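Local coordinates for protein cyanuric acid amidohydrolase (Azorhizobium caulinodans, PDB 4NQ3) that hydrolyses cyanuric acid, opening its s-triazine ring to give carboxybiuret in the breakdown of herbicides such as atrazine, at residues 134-139 and 235-239; 149-153 and 250-254. All coordinates share one frame. Residues are numbered along the deposited sequence.

Contact 1 (134-139 and 235-239); sequences AVRRAM and EIVVL. With SO4 (sulfate ion), chain F.
Residues 134-139 form regular alpha-helix, with Ala138 N to Ala134 O at 2.8 Å and Met139 N to Val135 O at 3.0 Å; residues 235-239 are extended strand, in which the CA-to-CB bonds of Ile236 (chi1 m, chi2 p) and Val238 (chi1 t) point toward the helix, those of Glu235 and Val237 away. The short axes approach to 7.8 Å at a signed crossing angle of -46°, and the CA atoms pair Val135 with Ile236 (6.4 Å) and Ala138 with Val238 (6.1 Å). Ala134 points toward the strand, its CB 3.6 Å from Ile236 CD1. The CA-to-CB bond of Val135 (chi1 t) points sideways: its CG2 is 4.1 Å from Ile236 CG2 and its CG1 4.2 Å from Val238 CG2. This is the helix-on-sheet layer of repeating unit B, in which helices 125-141 and 180-199 cover one face of a four-stranded mixed sheet. Arg137, whose CB also points sideways, makes no contact with the strand; its NH1 donates to O1 of a sulfate, probably from crystallisation, at 2.7 Å, and to His113 O. Ala138 CB, toward the strand, lies 3.8 Å from Ile236 CG2 and 3.7 Å from Val238 CG2. Selenomethionine Met139 places CG 4.3 Å from Val238 CG1; its end leads away.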
loop_
_atom_site.group_PDB
_atom_site.type_symbol
_atom_site.label_atom_id
_atom_site.label_comp_id
_atom_site.label_asym_id
_atom_site.label_seq_id
_atom_site.Cartn_x
_atom_site.Cartn_y
_atom_site.Cartn_z
ATOM N N ALA A 134 -32.105 8.426 16.185
ATOM C CA ALA A 134 -32.305 7.182 15.446
ATOM C C ALA A 134 -32.171 5.930 16.327
ATOM O O ALA A 134 -32.984 4.994 16.233
ATOM C CB ALA A 134 -31.335 7.102 14.301
ATOM N N VAL A 135 -31.166 5.918 17.202
ATOM C CA VAL A 135 -30.969 4.765 18.073
ATOM C C VAL A 135 -32.151 4.576 19.010
ATOM O O VAL A 135 -32.516 3.437 19.324
ATOM C CB VAL A 135 -29.709 4.879 18.910
ATOM C CG1 VAL A 135 -29.614 3.702 19.835
ATOM C CG2 VAL A 135 -28.509 4.924 18.010
ATOM N N ARG A 136 -32.763 5.678 19.445
ATOM C CA ARG A 136 -33.951 5.560 20.289
ATOM C C ARG A 136 -35.082 4.900 19.477
ATOM O O ARG A 136 -35.724 3.952 19.954
ATOM C CB ARG A 136 -34.362 6.920 20.853
ATOM C CG ARG A 136 -33.486 7.398 22.015
ATOM C CD ARG A 136 -33.823 8.846 22.383
ATOM N NE ARG A 136 -32.811 9.510 23.221
ATOM C CZ ARG A 136 -32.213 10.666 22.901
ATOM N NH1 ARG A 136 -32.518 11.295 21.764
ATOM N NH2 ARG A 136 -31.310 11.204 23.717
ATOM N N ARG A 137 -35.295 5.367 18.245
ATOM C CA ARG A 137 -36.291 4.774 17.354
ATOM C C ARG A 137 -36.061 3.293 17.131
ATOM O O ARG A 137 -36.981 2.501 17.282
ATOM C CB ARG A 137 -36.316 5.492 16.005
ATOM C CG ARG A 137 -37.162 6.757 15.995
ATOM C CD ARG A 137 -37.214 7.389 14.623
ATOM N NE ARG A 137 -36.106 8.317 14.456
ATOM C CZ ARG A 137 -35.301 8.332 13.406
ATOM N NH1 ARG A 137 -35.469 7.445 12.432
ATOM N NH2 ARG A 137 -34.320 9.218 13.342
ATOM N N ALA A 138 -34.840 2.907 16.782
ATOM C CA ALA A 138 -34.571 1.494 16.553
ATOM C C ALA A 138 -34.811 0.664 17.818
ATOM O O ALA A 138 -35.329 -0.452 17.738
ATOM C CB ALA A 138 -33.158 1.299 16.068
HETATM N N MSE A 139 -34.434 1.210 18.975
HETATM C CA MSE A 139 -34.697 0.562 20.257
HETATM C C MSE A 139 -36.172 0.224 20.406
HETATM O O MSE A 139 -36.542 -0.912 20.715
HETATM C CB MSE A 139 -34.265 1.458 21.417
HETATM C CG MSE A 139 -32.820 1.301 21.829
HETATM SE SE MSE A 139 -32.455 2.425 23.357
HETATM C CE MSE A 139 -33.480 1.460 24.691
ATOM N N GLU A 235 -27.334 4.271 8.880
ATOM C CA GLU A 235 -28.163 3.083 9.127
ATOM C C GLU A 235 -27.928 2.645 10.559
ATOM O O GLU A 235 -26.787 2.531 10.989
ATOM C CB GLU A 235 -27.829 1.954 8.177
ATOM C CG GLU A 235 -27.711 2.426 6.743
ATOM C CD GLU A 235 -28.982 2.195 5.941
ATOM O OE1 GLU A 235 -28.957 1.316 5.041
ATOM O OE2 GLU A 235 -29.991 2.908 6.194
ATOM N N ILE A 236 -29.000 2.414 11.301
ATOM C CA ILE A 236 -28.880 1.974 12.677
ATOM C C ILE A 236 -29.514 0.591 12.871
ATOM O O ILE A 236 -30.648 0.336 12.430
ATOM C CB ILE A 236 -29.535 2.967 13.633
ATOM C CG1 ILE A 236 -28.687 4.231 13.737
ATOM C CG2 ILE A 236 -29.690 2.359 15.013
ATOM C CD1 ILE A 236 -28.861 5.157 12.582
ATOM N N VAL A 237 -28.786 -0.301 13.537
ATOM C CA VAL A 237 -29.333 -1.601 13.883
ATOM C C VAL A 237 -29.038 -1.879 15.338
ATOM O O VAL A 237 -27.872 -1.940 15.719
ATOM C CB VAL A 237 -28.724 -2.715 13.024
ATOM C CG1 VAL A 237 -29.305 -4.038 13.417
ATOM C CG2 VAL A 237 -29.010 -2.440 11.574
ATOM N N VAL A 238 -30.087 -2.045 16.143
ATOM C CA VAL A 238 -29.956 -2.345 17.573
ATOM C C VAL A 238 -30.191 -3.834 17.842
ATOM O O VAL A 238 -31.223 -4.373 17.471
ATOM C CB VAL A 238 -30.961 -1.526 18.413
ATOM C CG1 VAL A 238 -31.004 -2.010 19.831
ATOM C CG2 VAL A 238 -30.651 -0.058 18.361
ATOM N N LEU A 239 -29.251 -4.482 18.512
ATOM C CA LEU A 239 -29.386 -5.883 18.904
ATOM C C LEU A 239 -29.450 -6.011 20.421
ATOM O O LEU A 239 -28.633 -5.426 21.141
ATOM C CB LEU A 239 -28.216 -6.714 18.376
ATOM C CG LEU A 239 -27.932 -6.592 16.895
ATOM C CD1 LEU A 239 -26.650 -7.321 16.575
ATOM C CD2 LEU A 239 -29.087 -7.178 16.125
HETATM S S SO4 F . -36.917 5.204 10.821
HETATM O O1 SO4 F . -37.415 5.646 12.127
HETATM O O2 SO4 F . -37.629 5.864 9.727
HETATM O O3 SO4 F . -35.507 5.563 10.714
HETATM O O4 SO4 F . -37.099 3.752 10.713
#

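Contact 2 (149-153 and 250-254); sequences DVHFV and AIAHG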
loop_
_atom_site.group_PDB
_atom_site.type_symbol
_atom_site.label_atom_id
_atom_site.label_comp_id
_atom_site.label_asym_id
_atom_site.label_seq_id
_atom_site.Cartn_x
_atom_site.Cartn_y
_atom_site.Cartn_z
ATOM N N ASP A 149 -30.803 -3.887 28.309
ATOM C CA ASP A 149 -31.162 -5.017 27.473
ATOM C C ASP A 149 -30.648 -4.835 26.054
ATOM O O ASP A 149 -30.873 -5.687 25.205
ATOM C CB ASP A 149 -32.677 -5.223 27.461
ATOM C CG ASP A 149 -33.188 -5.796 28.768
ATOM O OD1 ASP A 149 -32.469 -6.620 29.381
ATOM O OD2 ASP A 149 -34.306 -5.426 29.186
ATOM N N VAL A 150 -29.959 -3.729 25.799
ATOM C CA VAL A 150 -29.299 -3.522 24.519
ATOM C C VAL A 150 -27.881 -4.056 24.598
ATOM O O VAL A 150 -27.144 -3.737 25.518
ATOM C CB VAL A 150 -29.278 -2.027 24.127
ATOM C CG1 VAL A 150 -28.345 -1.787 22.965
ATOM C CG2 VAL A 150 -30.690 -1.544 23.792
ATOM N N HIS A 151 -27.473 -4.835 23.608
ATOM C CA HIS A 151 -26.163 -5.474 23.665
ATOM C C HIS A 151 -25.190 -5.013 22.600
ATOM O O HIS A 151 -23.987 -5.173 22.750
ATOM C CB HIS A 151 -26.323 -6.988 23.590
ATOM C CG HIS A 151 -26.777 -7.574 24.881
ATOM N ND1 HIS A 151 -25.891 -8.000 25.849
ATOM C CD2 HIS A 151 -28.016 -7.752 25.394
ATOM C CE1 HIS A 151 -26.567 -8.431 26.896
ATOM N NE2 HIS A 151 -27.857 -8.288 26.648
ATOM N N PHE A 152 -25.702 -4.414 21.540
ATOM C CA PHE A 152 -24.859 -4.022 20.441
ATOM C C PHE A 152 -25.604 -3.071 19.527
ATOM O O PHE A 152 -26.710 -3.362 19.119
ATOM C CB PHE A 152 -24.442 -5.259 19.691
ATOM C CG PHE A 152 -23.329 -5.041 18.740
ATOM C CD1 PHE A 152 -22.024 -5.010 19.196
ATOM C CD2 PHE A 152 -23.582 -4.916 17.376
ATOM C CE1 PHE A 152 -20.977 -4.842 18.326
ATOM C CE2 PHE A 152 -22.530 -4.735 16.482
ATOM C CZ PHE A 152 -21.219 -4.707 16.961
ATOM N N VAL A 153 -25.040 -1.902 19.262
ATOM C CA VAL A 153 -25.656 -0.989 18.313
ATOM C C VAL A 153 -24.708 -0.721 17.150
ATOM O O VAL A 153 -23.663 -0.085 17.319
ATOM C CB VAL A 153 -26.057 0.319 18.979
ATOM C CG1 VAL A 153 -26.747 1.235 17.974
ATOM C CG2 VAL A 153 -26.979 0.002 20.121
ATOM N N ALA A 250 -29.588 -16.051 21.447
ATOM C CA ALA A 250 -29.343 -14.968 22.408
ATOM C C ALA A 250 -28.083 -14.190 22.025
ATOM O O ALA A 250 -27.294 -14.630 21.174
ATOM C CB ALA A 250 -29.208 -15.499 23.799
ATOM N N ILE A 251 -27.882 -13.042 22.660
ATOM C CA ILE A 251 -26.692 -12.256 22.380
ATOM C C ILE A 251 -26.073 -11.870 23.699
ATOM O O ILE A 251 -26.784 -11.595 24.661
ATOM C CB ILE A 251 -27.014 -10.994 21.531
ATOM C CG1 ILE A 251 -25.738 -10.268 21.108
ATOM C CG2 ILE A 251 -27.972 -10.054 22.272
ATOM C CD1 ILE A 251 -25.976 -9.137 20.114
ATOM N N ALA A 252 -24.749 -11.905 23.755
ATOM C CA ALA A 252 -23.998 -11.452 24.916
ATOM C C ALA A 252 -22.910 -10.539 24.386
ATOM O O ALA A 252 -22.595 -10.599 23.195
ATOM C CB ALA A 252 -23.419 -12.624 25.674
ATOM N N HIS A 253 -22.348 -9.685 25.238
ATOM C CA HIS A 253 -21.300 -8.758 24.796
ATOM C C HIS A 253 -20.342 -8.432 25.919
ATOM O O HIS A 253 -20.657 -8.634 27.090
ATOM C CB HIS A 253 -21.891 -7.444 24.284
ATOM C CG HIS A 253 -22.154 -6.457 25.376
ATOM N ND1 HIS A 253 -23.276 -6.514 26.178
ATOM C CD2 HIS A 253 -21.424 -5.403 25.819
ATOM C CE1 HIS A 253 -23.234 -5.528 27.060
ATOM N NE2 HIS A 253 -22.120 -4.840 26.865
ATOM N N GLY A 254 -19.209 -7.842 25.554
ATOM C CA GLY A 254 -18.203 -7.419 26.509
ATOM C C GLY A 254 -17.283 -6.395 25.874
ATOM O O GLY A 254 -17.405 -6.109 24.682
#
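This is a face-to-face contact between two sheets, at one of the junctions between the three like-folded repeating units that give the monomer its threefold symmetry: strand 150-157 belongs to the sheet of unit B and strand 249-256 is an outermost strand of that of unit C. The short strand axes cross at 75° and come no closer than 6.7 Å, so they pack through side chains instead of pairing as sheet neighbours. The nearest CA atoms, of His151 and His253, are 6.0 Å apart. In unit B the backbone is irregular: His151 has psi near -19°, and His151 and Phe152 together face Leu239 of strand 235-242, a classic beta bulge. His151 points toward the other strand, its CB 3.7 Å from Ile251 CG2, and Ile251 O lies over one face of its ring. Phe152 adds an apolar contact, CB to Ile251 CD1 at 4.2 Å; the end of the side chain leads away from strand 249-256, and the Phe152 side chain touches Ala348 of strand 345-352. The polar element is His151 ND1 to His253 ND1, a 3.0 Å hydrogen bond. The two imidazoles meet rim to rim, centroids 5.1 Å apart and planes at 73°, so this is no stack. A bond between two ND1 atoms requires one to carry a proton and the other to offer its lone pair; either histidine could be the donor, but the rings are not both protonated at ND1.

In the fold
Both contacts are buried and meet in the sheet of unit B, but on different faces. Contact 1 lies within that unit, joining strand 235-242 to its helical layer; contact 2 crosses from unit B to unit C. They are coupled directly: strands 235-242 and 150-157 are antiparallel neighbours, with Leu239 O to His151 N and Leu239 N to Phe152 O both at 2.8 Å, probable hydrogen bonds. Leu239 CB also packs 3.7 Å from Ile251 CD1, and Val238 CG1 lies 4.0 Å from Val150 CG2. Buried areas are almost equal, 255 and 258 Å², yet the chemistry differs: contact 1 is apolar across its segments, whereas contact 2 includes a histidine pair, both partly exposed.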